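Local atomic coordinates of high-affinity zinc uptake system protein znuA (Streptococcus suis, PDB entry 3MFQ), a protein that binds zinc and probably serves as the metal-capturing, substrate-binding component of an uptake system for divalent metal ions. Residues Gly78-Leu90 and Phe105-Ala119. Numbering follows the deposited sequence.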
ATOM      1  N   GLY A  78       1.128   2.229 -20.299  1.00 63.39           N
ATOM      2  CA  GLY A  78       0.328   1.433 -19.387  1.00 60.51           C
ATOM      3  C   GLY A  78      -1.019   2.000 -18.981  1.00 62.89           C
ATOM      4  O   GLY A  78      -1.375   3.122 -19.341  1.00 63.33           O
ATOM      5  N   VAL A  79      -1.765   1.202 -18.222  1.00 48.30           N
ATOM      6  CA  VAL A  79      -3.072   1.591 -17.708  1.00 42.10           C
ATOM      7  C   VAL A  79      -3.051   1.636 -16.186  1.00 41.14           C
ATOM      8  O   VAL A  79      -2.794   0.628 -15.531  1.00 41.73           O
ATOM      9  CB  VAL A  79      -4.161   0.593 -18.137  1.00 39.31           C
ATOM     10  CG1 VAL A  79      -5.461   0.873 -17.395  1.00 38.92           C
ATOM     11  CG2 VAL A  79      -4.366   0.645 -19.640  1.00 40.76           C
ATOM     12  N   ALA A  80      -3.314   2.811 -15.629  1.00 46.69           N
ATOM     13  CA  ALA A  80      -3.389   2.958 -14.185  1.00 44.99           C
ATOM     14  C   ALA A  80      -4.711   2.390 -13.696  1.00 41.35           C
ATOM     15  O   ALA A  80      -5.776   2.746 -14.200  1.00 44.69           O
ATOM     16  CB  ALA A  80      -3.258   4.419 -13.793  1.00 44.44           C
ATOM     17  N   VAL A  81      -4.642   1.492 -12.722  1.00 30.55           N
ATOM     18  CA  VAL A  81      -5.842   0.860 -12.197  1.00 31.53           C
ATOM     19  C   VAL A  81      -6.680   1.865 -11.420  1.00 32.20           C
ATOM     20  O   VAL A  81      -7.778   1.554 -10.965  1.00 33.73           O
ATOM     21  CB  VAL A  81      -5.496  -0.322 -11.287  1.00 31.49           C
ATOM     22  CG1 VAL A  81      -4.854  -1.433 -12.099  1.00 35.46           C
ATOM     23  CG2 VAL A  81      -4.573   0.126 -10.171  1.00 32.69           C
ATOM     24  N   SER A  82      -6.155   3.077 -11.287  1.00 42.85           N
ATOM     25  CA  SER A  82      -6.840   4.142 -10.568  1.00 45.46           C
ATOM     26  C   SER A  82      -7.401   5.183 -11.531  1.00 46.03           C
ATOM     27  O   SER A  82      -7.630   6.330 -11.152  1.00 49.61           O
ATOM     28  CB  SER A  82      -5.874   4.817  -9.593  1.00 43.59           C
ATOM     29  OG  SER A  82      -4.801   5.429 -10.291  1.00 42.82           O
ATOM     30  N   LYS A  83      -7.619   4.784 -12.776  1.00 38.87           N
ATOM     31  CA  LYS A  83      -8.071   5.723 -13.795  1.00 41.85           C
ATOM     32  C   LYS A  83      -9.498   6.205 -13.546  1.00 43.71           C
ATOM     33  O   LYS A  83      -9.889   7.275 -14.011  1.00 41.43           O
ATOM     34  CB  LYS A  83      -7.952   5.097 -15.185  1.00 40.88           C
ATOM     35  CG  LYS A  83      -8.506   3.693 -15.278  1.00 38.03           C
ATOM     36  CD  LYS A  83      -8.482   3.195 -16.707  1.00 40.88           C
ATOM     37  CE  LYS A  83      -9.376   4.044 -17.596  1.00 41.80           C
ATOM     38  NZ  LYS A  83      -9.484   3.475 -18.967  1.00 45.62           N
ATOM     39  N   ASN A  84     -10.267   5.416 -12.803  1.00 77.58           N
ATOM     40  CA  ASN A  84     -11.670   5.738 -12.552  1.00 77.91           C
ATOM     41  C   ASN A  84     -11.910   6.579 -11.305  1.00 76.87           C
ATOM     42  O   ASN A  84     -12.993   7.137 -11.125  1.00 79.55           O
ATOM     43  CB  ASN A  84     -12.516   4.467 -12.480  1.00 76.62           C
ATOM     44  CG  ASN A  84     -13.133   4.108 -13.810  1.00 81.70           C
ATOM     45  OD1 ASN A  84     -12.626   4.487 -14.867  1.00 83.62           O
ATOM     46  ND2 ASN A  84     -14.236   3.372 -13.768  1.00 84.09           N
ATOM     47  N   PHE A  85     -10.906   6.665 -10.440  1.00 46.19           N
ATOM     48  CA  PHE A  85     -11.032   7.448  -9.219  1.00 47.78           C
ATOM     49  C   PHE A  85     -11.547   8.850  -9.523  1.00 51.00           C
ATOM     50  O   PHE A  85     -11.298   9.394 -10.600  1.00 51.47           O
ATOM     51  CB  PHE A  85      -9.691   7.534  -8.490  1.00 46.35           C
ATOM     52  CG  PHE A  85      -9.210   6.220  -7.943  1.00 46.14           C
ATOM     53  CD1 PHE A  85      -9.941   5.059  -8.142  1.00 44.73           C
ATOM     54  CD2 PHE A  85      -8.029   6.144  -7.228  1.00 44.07           C
ATOM     55  CE1 PHE A  85      -9.498   3.851  -7.639  1.00 43.94           C
ATOM     56  CE2 PHE A  85      -7.581   4.940  -6.723  1.00 42.77           C
ATOM     57  CZ  PHE A  85      -8.317   3.791  -6.930  1.00 42.99           C
ATOM     58  N   ASN A  86     -12.274   9.424  -8.572  1.00 45.57           N
ATOM     59  CA  ASN A  86     -12.742  10.797  -8.691  1.00 41.07           C
ATOM     60  C   ASN A  86     -12.019  11.685  -7.696  1.00 44.23           C
ATOM     61  O   ASN A  86     -11.266  11.200  -6.852  1.00 44.82           O
ATOM     62  CB  ASN A  86     -14.252  10.879  -8.480  1.00 44.31           C
ATOM     63  CG  ASN A  86     -15.025  10.121  -9.542  1.00 49.59           C
ATOM     64  OD1 ASN A  86     -14.613  10.061 -10.697  1.00 52.37           O
ATOM     65  ND2 ASN A  86     -16.150   9.537  -9.154  1.00 52.18           N
ATOM     66  N   ALA A  87     -12.244  12.988  -7.797  1.00 40.36           N
ATOM     67  CA  ALA A  87     -11.552  13.941  -6.941  1.00 37.83           C
ATOM     68  C   ALA A  87     -11.729  13.596  -5.468  1.00 39.37           C
ATOM     69  O   ALA A  87     -10.753  13.424  -4.738  1.00 40.92           O
ATOM     70  CB  ALA A  87     -12.041  15.354  -7.221  1.00 40.75           C
ATOM     71  N   LYS A  88     -12.982  13.486  -5.042  1.00 40.61           N
ATOM     72  CA  LYS A  88     -13.299  13.278  -3.636  1.00 43.49           C
ATOM     73  C   LYS A  88     -12.738  11.972  -3.073  1.00 42.09           C
ATOM     74  O   LYS A  88     -12.560  11.838  -1.865  1.00 42.46           O
ATOM     75  CB  LYS A  88     -14.808  13.358  -3.416  1.00 43.33           C
ATOM     76  CG  LYS A  88     -15.616  12.414  -4.274  1.00 45.97           C
ATOM     77  CD  LYS A  88     -17.079  12.468  -3.867  1.00 55.84           C
ATOM     78  CE  LYS A  88     -17.203  12.491  -2.353  1.00 61.41           C
ATOM     79  NZ  LYS A  88     -18.611  12.660  -1.909  1.00 62.14           N
ATOM     80  N   ASP A  89     -12.455  11.014  -3.949  1.00 39.91           N
ATOM     81  CA  ASP A  89     -11.857   9.759  -3.513  1.00 40.76           C
ATOM     82  C   ASP A  89     -10.435  10.006  -3.044  1.00 40.42           C
ATOM     83  O   ASP A  89      -9.913   9.291  -2.189  1.00 39.71           O
ATOM     84  CB  ASP A  89     -11.835   8.744  -4.655  1.00 39.42           C
ATOM     85  CG  ASP A  89     -13.217   8.318  -5.087  1.00 44.32           C
ATOM     86  OD1 ASP A  89     -14.197   8.663  -4.394  1.00 46.44           O
ATOM     87  OD2 ASP A  89     -13.320   7.631  -6.124  1.00 47.65           O
ATOM     88  N   LEU A  90      -9.811  11.027  -3.614  1.00 40.84           N
ATOM     89  CA  LEU A  90      -8.395  11.269  -3.393  1.00 42.68           C
ATOM     90  C   LEU A  90      -8.105  11.835  -2.017  1.00 43.79           C
ATOM     91  O   LEU A  90      -8.909  12.570  -1.452  1.00 47.35           O
ATOM     92  CB  LEU A  90      -7.840  12.210  -4.463  1.00 44.07           C
ATOM     93  CG  LEU A  90      -7.370  11.557  -5.763  1.00 45.53           C
ATOM     94  CD1 LEU A  90      -8.321  10.455  -6.209  1.00 42.07           C
ATOM     95  CD2 LEU A  90      -7.205  12.605  -6.850  1.00 43.01           C
ATOM     96  N   PHE A 105      -3.907   4.322  -1.999  1.00 36.85           N
ATOM     97  CA  PHE A 105      -5.355   4.153  -2.074  1.00 38.03           C
ATOM     98  C   PHE A 105      -5.828   2.743  -1.723  1.00 38.31           C
ATOM     99  O   PHE A 105      -7.002   2.538  -1.418  1.00 38.32           O
ATOM    100  CB  PHE A 105      -5.831   4.483  -3.485  1.00 37.71           C
ATOM    101  CG  PHE A 105      -5.343   3.514  -4.518  1.00 35.60           C
ATOM    102  CD1 PHE A 105      -4.149   3.729  -5.179  1.00 38.81           C
ATOM    103  CD2 PHE A 105      -6.069   2.372  -4.811  1.00 36.32           C
ATOM    104  CE1 PHE A 105      -3.693   2.830  -6.124  1.00 40.20           C
ATOM    105  CE2 PHE A 105      -5.620   1.471  -5.754  1.00 37.00           C
ATOM    106  CZ  PHE A 105      -4.430   1.700  -6.412  1.00 36.72           C
ATOM    107  N   TRP A 106      -4.922   1.774  -1.784  1.00 42.52           N
ATOM    108  CA  TRP A 106      -5.303   0.364  -1.675  1.00 42.14           C
ATOM    109  C   TRP A 106      -5.806  -0.062  -0.293  1.00 41.26           C
ATOM    110  O   TRP A 106      -6.421  -1.120  -0.156  1.00 41.03           O
ATOM    111  CB  TRP A 106      -4.159  -0.548  -2.135  1.00 39.25           C
ATOM    112  CG  TRP A 106      -2.843  -0.212  -1.524  1.00 38.90           C
ATOM    113  CD1 TRP A 106      -2.341  -0.683  -0.348  1.00 40.09           C
ATOM    114  CD2 TRP A 106      -1.854   0.671  -2.058  1.00 38.95           C
ATOM    115  NE1 TRP A 106      -1.099  -0.147  -0.115  1.00 39.50           N
ATOM    116  CE2 TRP A 106      -0.777   0.688  -1.151  1.00 39.87           C
ATOM    117  CE3 TRP A 106      -1.774   1.448  -3.216  1.00 37.53           C
ATOM    118  CZ2 TRP A 106       0.366   1.452  -1.366  1.00 39.71           C
ATOM    119  CZ3 TRP A 106      -0.639   2.205  -3.426  1.00 40.98           C
ATOM    120  CH2 TRP A 106       0.416   2.202  -2.505  1.00 39.25           C
ATOM    121  N   PHE A 107      -5.549   0.754   0.727  1.00 38.35           N
ATOM    122  CA  PHE A 107      -6.048   0.457   2.067  1.00 34.63           C
ATOM    123  C   PHE A 107      -7.499   0.906   2.232  1.00 36.42           C
ATOM    124  O   PHE A 107      -8.156   0.568   3.214  1.00 36.43           O
ATOM    125  CB  PHE A 107      -5.154   1.083   3.138  1.00 34.54           C
ATOM    126  CG  PHE A 107      -3.795   0.453   3.234  1.00 36.23           C
ATOM    127  CD1 PHE A 107      -3.656  -0.876   3.599  1.00 36.54           C
ATOM    128  CD2 PHE A 107      -2.654   1.191   2.969  1.00 36.41           C
ATOM    129  CE1 PHE A 107      -2.404  -1.460   3.689  1.00 34.91           C
ATOM    130  CE2 PHE A 107      -1.399   0.612   3.059  1.00 36.50           C
ATOM    131  CZ  PHE A 107      -1.276  -0.713   3.419  1.00 36.04           C
ATOM    132  N   SER A 108      -7.992   1.675   1.269  1.00 49.39           N
ATOM    133  CA  SER A 108      -9.414   1.965   1.191  1.00 48.50           C
ATOM    134  C   SER A 108     -10.058   0.899   0.323  1.00 48.21           C
ATOM    135  O   SER A 108     -10.167   1.059  -0.891  1.00 49.77           O
ATOM    136  CB  SER A 108      -9.663   3.349   0.591  1.00 50.15           C
ATOM    137  OG  SER A 108     -11.053   3.586   0.410  1.00 47.86           O
ATOM    138  N   ILE A 109     -10.469  -0.198   0.950  1.00 43.03           N
ATOM    139  CA  ILE A 109     -11.034  -1.333   0.227  1.00 43.62           C
ATOM    140  C   ILE A 109     -11.956  -0.934  -0.929  1.00 42.88           C
ATOM    141  O   ILE A 109     -11.881  -1.519  -2.008  1.00 47.93           O
ATOM    142  CB  ILE A 109     -11.750  -2.313   1.179  1.00 45.66           C
ATOM    143  CG1 ILE A 109     -10.722  -3.018   2.064  1.00 46.34           C
ATOM    144  CG2 ILE A 109     -12.557  -3.330   0.393  1.00 42.27           C
ATOM    145  CD1 ILE A 109     -11.314  -4.058   2.979  1.00 50.87           C
ATOM    146  N   PRO A 110     -12.828   0.062  -0.713  1.00 35.82           N
ATOM    147  CA  PRO A 110     -13.657   0.525  -1.829  1.00 37.20           C
ATOM    148  C   PRO A 110     -12.805   0.926  -3.033  1.00 40.30           C
ATOM    149  O   PRO A 110     -13.076   0.507  -4.160  1.00 41.10           O
ATOM    150  CB  PRO A 110     -14.360   1.751  -1.248  1.00 35.87           C
ATOM    151  CG  PRO A 110     -14.435   1.479   0.204  1.00 36.34           C
ATOM    152  CD  PRO A 110     -13.177   0.738   0.549  1.00 41.52           C
ATOM    153  N   LEU A 111     -11.782   1.734  -2.785  1.00 38.79           N
ATOM    154  CA  LEU A 111     -10.874   2.168  -3.838  1.00 35.88           C
ATOM    155  C   LEU A 111     -10.172   0.989  -4.499  1.00 36.90           C
ATOM    156  O   LEU A 111      -9.984   0.972  -5.712  1.00 39.73           O
ATOM    157  CB  LEU A 111      -9.845   3.150  -3.278  1.00 35.84           C
ATOM    158  CG  LEU A 111     -10.221   4.627  -3.401  1.00 37.83           C
ATOM    159  CD1 LEU A 111     -11.723   4.816  -3.290  1.00 38.95           C
ATOM    160  CD2 LEU A 111      -9.483   5.464  -2.368  1.00 37.35           C
ATOM    161  N   TYR A 112      -9.787   0.002  -3.697  1.00 32.91           N
ATOM    162  CA  TYR A 112      -9.110  -1.171  -4.229  1.00 31.29           C
ATOM    163  C   TYR A 112     -10.059  -1.994  -5.095  1.00 33.18           C
ATOM    164  O   TYR A 112      -9.680  -2.479  -6.159  1.00 34.57           O
ATOM    165  CB  TYR A 112      -8.524  -2.022  -3.104  1.00 33.05           C
ATOM    166  CG  TYR A 112      -7.508  -3.039  -3.580  1.00 33.84           C
ATOM    167  CD1 TYR A 112      -6.235  -2.646  -3.969  1.00 32.28           C
ATOM    168  CD2 TYR A 112      -7.821  -4.392  -3.636  1.00 33.85           C
ATOM    169  CE1 TYR A 112      -5.305  -3.569  -4.404  1.00 33.39           C
ATOM    170  CE2 TYR A 112      -6.896  -5.323  -4.068  1.00 35.66           C
ATOM    171  CZ  TYR A 112      -5.638  -4.905  -4.452  1.00 36.52           C
ATOM    172  OH  TYR A 112      -4.710  -5.825  -4.884  1.00 36.62           O
ATOM    173  N   LYS A 113     -11.296  -2.148  -4.635  1.00 34.14           N
ATOM    174  CA  LYS A 113     -12.315  -2.828  -5.422  1.00 33.33           C
ATOM    175  C   LYS A 113     -12.481  -2.131  -6.764  1.00 33.56           C
ATOM    176  O   LYS A 113     -12.725  -2.772  -7.784  1.00 33.41           O
ATOM    177  CB  LYS A 113     -13.649  -2.844  -4.680  1.00 36.88           C
ATOM    178  CG  LYS A 113     -13.663  -3.709  -3.434  1.00 36.39           C
ATOM    179  CD  LYS A 113     -14.977  -3.555  -2.687  1.00 38.25           C
ATOM    180  CE  LYS A 113     -16.162  -3.917  -3.566  1.00 34.21           C
ATOM    181  NZ  LYS A 113     -16.190  -5.371  -3.869  1.00 39.52           N
ATOM    182  N   SER A 114     -12.352  -0.808  -6.756  1.00 45.59           N
ATOM    183  CA  SER A 114     -12.414  -0.031  -7.984  1.00 43.82           C
ATOM    184  C   SER A 114     -11.273  -0.430  -8.905  1.00 44.66           C
ATOM    185  O   SER A 114     -11.488  -0.730 -10.078  1.00 46.55           O
ATOM    186  CB  SER A 114     -12.343   1.465  -7.679  1.00 46.92           C
ATOM    187  OG  SER A 114     -12.379   2.229  -8.872  1.00 48.21           O
ATOM    188  N   ALA A 115     -10.057  -0.432  -8.364  1.00 36.77           N
ATOM    189  CA  ALA A 115      -8.876  -0.837  -9.117  1.00 35.56           C
ATOM    190  C   ALA A 115      -9.064  -2.227  -9.715  1.00 38.34           C
ATOM    191  O   ALA A 115      -8.785  -2.454 -10.894  1.00 36.18           O
ATOM    192  CB  ALA A 115      -7.648  -0.807  -8.220  1.00 32.82           C
ATOM    193  N   VAL A 116      -9.543  -3.151  -8.887  1.00 36.95           N
ATOM    194  CA  VAL A 116      -9.832  -4.512  -9.318  1.00 32.09           C
ATOM    195  C   VAL A 116     -10.707  -4.517 -10.560  1.00 33.07           C
ATOM    196  O   VAL A 116     -10.515  -5.332 -11.460  1.00 38.11           O
ATOM    197  CB  VAL A 116     -10.543  -5.303  -8.208  1.00 35.23           C
ATOM    198  CG1 VAL A 116     -11.219  -6.541  -8.780  1.00 30.93           C
ATOM    199  CG2 VAL A 116      -9.560  -5.669  -7.104  1.00 31.88           C
ATOM    200  N   ALA A 117     -11.667  -3.600 -10.605  1.00 44.64           N
ATOM    201  CA  ALA A 117     -12.596  -3.510 -11.726  1.00 44.16           C
ATOM    202  C   ALA A 117     -11.881  -3.132 -13.018  1.00 45.12           C
ATOM    203  O   ALA A 117     -12.070  -3.775 -14.050  1.00 45.66           O
ATOM    204  CB  ALA A 117     -13.696  -2.514 -11.420  1.00 43.55           C
ATOM    205  N   VAL A 118     -11.065  -2.084 -12.956  1.00 39.40           N
ATOM    206  CA  VAL A 118     -10.281  -1.651 -14.107  1.00 37.93           C
ATOM    207  C   VAL A 118      -9.407  -2.792 -14.618  1.00 38.61           C
ATOM    208  O   VAL A 118      -9.361  -3.064 -15.817  1.00 39.48           O
ATOM    209  CB  VAL A 118      -9.388  -0.443 -13.764  1.00 35.84           C
ATOM    210  CG1 VAL A 118      -8.520  -0.069 -14.954  1.00 36.14           C
ATOM    211  CG2 VAL A 118     -10.239   0.737 -13.330  1.00 36.42           C
ATOM    212  N   ALA A 119      -8.718  -3.459 -13.695  1.00 39.20           N
ATOM    213  CA  ALA A 119      -7.855  -4.583 -14.037  1.00 37.33           C
ATOM    214  C   ALA A 119      -8.642  -5.682 -14.733  1.00 38.42           C
ATOM    215  O   ALA A 119      -8.187  -6.261 -15.720  1.00 41.71           O
ATOM    216  CB  ALA A 119      -7.181  -5.125 -12.793  1.00 38.80           C
TER
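Phe85, Val81 and Val118 carry an almost wholly apolar packing of a loop on a helix: the chain leaving edge strand 79-80 runs over one side of helix 109-123, and no hydrogen bond joins the two segments. Phe85 points its ring edge at Phe105 and Ser114. It makes a T-shaped pair with Phe105, planes at 74° and centroids 5.0 Å apart, in which the CE2-CZ edge of Phe85 meets one face of Phe105 while Trp106 CE3 lies over the other. Ser82 CB and Leu111 CG cover opposite faces of the Phe85 ring, and Ser114 OG lies at its edge, 3.5 Å from Phe85 CE1; serine is small enough to sit there. Phe105 CG stands between its own backbone N and carbonyl carbon (chi1 67°), which places the ring beside Phe85.

Closer to the strand, the chain nears the helix at a type I turn from Ala80 to Lys83. Here Val81 O receives a CA-H...O contact from Ala115 CA at 3.2 Å. Alanine's small methyl lets the turn pack close, with Val81 CG2 3.8 Å from Ala115 CB and reaching on to Phe105 CZ. Val118, one turn further on, makes contact with both branches: CG2 lies 3.5 Å from Val81 O, while CG1 touches Val79 CG1 and the aliphatic part of Lys83, whose CD is 3.7 Å away; the long lysine can thus lend methylenes at an exposed position.

Phe105 directly follows the zinc ligand His104, its side chain about 11 Å from the zinc ion, so the packing ties the sheet edge to the chain leaving the metal site. Backbone hydrogen bonds join Val79 to Val59 and Tyr61, and Val81 to Tyr61, of strand 58-61. Helix 14-24 adds Met19 against Val81 and Ala119, and helix 131-156 packs against Tyr112 and Val116.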